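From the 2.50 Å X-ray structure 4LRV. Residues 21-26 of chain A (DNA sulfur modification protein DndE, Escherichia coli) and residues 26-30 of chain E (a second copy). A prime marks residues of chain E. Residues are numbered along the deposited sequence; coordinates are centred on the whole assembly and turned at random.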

# COMPACT_ATOMS: atom_id res chain seq x y z
N LYS A 21 -15.16 -2.38 8.03
CA LYS A 21 -14.55 -2.98 6.85
C LYS A 21 -15.56 -3.16 5.72
O LYS A 21 -15.22 -3.01 4.55
N GLY A 22 -16.80 -3.50 6.08
CA GLY A 22 -17.85 -3.69 5.10
C GLY A 22 -18.05 -2.47 4.23
O GLY A 22 -18.11 -2.60 3.00
N TYR A 23 -18.14 -1.30 4.87
CA TYR A 23 -18.38 -0.00 4.22
C TYR A 23 -17.13 0.66 3.66
O TYR A 23 -17.19 1.42 2.69
N THR A 24 -16.00 0.43 4.32
CA THR A 24 -14.76 1.04 3.91
C THR A 24 -13.85 -0.10 3.50
O THR A 24 -14.22 -1.27 3.62
N GLY A 25 -12.66 0.18 2.99
CA GLY A 25 -11.78 -0.96 2.76
C GLY A 25 -11.05 -1.40 4.02
O GLY A 25 -10.38 -2.43 4.04
N ILE A 26 -11.20 -0.61 5.08
CA ILE A 26 -10.29 -0.67 6.23
C ILE A 26 -10.36 -2.00 6.98
O ILE A 26 -11.42 -2.40 7.47
N ILE E 26 -17.64 -4.24 -4.79
CA ILE E 26 -17.20 -2.84 -4.69
C ILE E 26 -17.55 -2.22 -3.33
O ILE E 26 -18.63 -2.45 -2.78
N THR E 27 -16.62 -1.44 -2.79
CA THR E 27 -16.74 -0.92 -1.42
C THR E 27 -17.59 0.34 -1.35
O THR E 27 -17.34 1.28 -2.06
N PRO E 28 -18.60 0.37 -0.48
CA PRO E 28 -19.50 1.53 -0.40
C PRO E 28 -18.84 2.90 -0.56
O PRO E 28 -19.31 3.73 -1.35
N ASN E 29 -17.74 3.13 0.17
CA ASN E 29 -17.08 4.44 0.12
C ASN E 29 -16.38 4.72 -1.21
O ASN E 29 -16.40 5.86 -1.67
N ILE E 30 -15.80 3.68 -1.82
CA ILE E 30 -15.23 3.83 -3.16
C ILE E 30 -16.34 4.00 -4.20
O ILE E 30 -16.24 4.84 -5.09

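The contact joins the C-terminal end of a chain A helix to the N-terminal start of a chain E helix, and it is asymmetric: the CA-to-CB bonds of Thr27′, Pro28′ and Asn29′ point toward chain A, which answers mostly with backbone. Where the chain A helix gives out, the carbonyl of Tyr23 accepts a hydrogen bond from the backbone of Asn29′ (Asn29′ N to Tyr23 O, 3.1 Å), an amide in the first turn of the opposing helix. This is the one hydrogen bond between the stretches; the rest is packing around it.

Thr27′ occupies the N-cap position but makes no capping bond with its side chain. With chi1 at -37° (m), its methyl lies among successive chain A carbonyls, Thr27′ CG2 approaching Tyr23 O at 3.4 Å and Thr24 O at 3.3 Å, while its hydroxyl is satisfied elsewhere in the structure. Pro28′, its ring in the C-gamma exo pucker, follows the same surface: Pro28′ CD sits 3.3 Å from Gly22 O, and Pro28′ CB lies 3.7 Å from Tyr23 CD1. Although the CA-to-CB bond of Tyr23 points away, its m rotamer (chi1 -87°) and chi2 of -89° leave the ring within reach of the proline, which it meets obliquely.

Asn29′ adopts the p rotamer (chi1 68°), which brings its amide alongside Thr24. Asn29′ OD1 lies 3.7 Å from Thr24 CA and accepts a weak hydrogen bond from the following amide, Ile30′ N, at 2.8 Å; Asn29′ ND2 is 3.8 Å from Thr24 CB and finds its polar partner elsewhere. Thr24, also p (chi1 70°), turns its hydroxyl to its own chain, where Thr24 OG1 accepts a hydrogen bond from Ile26 N at 3.1 Å. Its CA-to-CB bond points away overall, yet CB itself touches Asn29′, and the side chain makes no hydrogen bond across the stretches. The CA-to-CB bond of Lys21 points away, and the side chain, with all four chi angles t, takes no part.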

# COMPACT_ATOMS: atom_id res chain seq x y z
CB LYS A 21 -13.92 -4.32 7.17
CG LYS A 21 -13.51 -5.04 5.92
CD LYS A 21 -12.72 -6.27 6.17
CE LYS A 21 -11.86 -6.58 4.94
NZ LYS A 21 -10.94 -7.71 5.23
CB TYR A 23 -18.97 0.98 5.22
CG TYR A 23 -20.46 0.93 5.32
CD1 TYR A 23 -21.26 1.72 4.49
CD2 TYR A 23 -21.08 0.12 6.26
CE1 TYR A 23 -22.64 1.69 4.60
CE2 TYR A 23 -22.46 0.08 6.38
CZ TYR A 23 -23.23 0.86 5.54
OH TYR A 23 -24.61 0.81 5.67
CB THR A 24 -14.16 1.86 5.07
OG1 THR A 24 -13.69 0.98 6.09
CG2 THR A 24 -15.21 2.76 5.68
CB ILE A 26 -10.56 0.49 7.21
CG1 ILE A 26 -10.56 1.83 6.45
CG2 ILE A 26 -9.54 0.47 8.34
CD1 ILE A 26 -11.28 2.97 7.16
CB ILE E 26 -17.75 -1.95 -5.85
CG1 ILE E 26 -16.93 -0.67 -5.97
CG2 ILE E 26 -19.26 -1.66 -5.70
CD1 ILE E 26 -17.18 0.12 -7.25
CB THR E 27 -15.34 -0.60 -0.83
OG1 THR E 27 -14.39 -1.59 -1.27
CG2 THR E 27 -15.41 -0.61 0.65
CB PRO E 28 -20.11 1.38 0.98
CG PRO E 28 -20.26 -0.11 1.11
CD PRO E 28 -19.06 -0.72 0.40
CB ASN E 29 -16.15 4.67 1.32
CG ASN E 29 -14.94 3.77 1.31
OD1 ASN E 29 -14.92 2.72 0.67
ND2 ASN E 29 -13.91 4.18 2.03
CB ILE E 30 -14.25 2.68 -3.57
CG1 ILE E 30 -12.84 2.94 -3.03
CG2 ILE E 30 -14.11 2.63 -5.08
CD1 ILE E 30 -12.65 2.79 -1.54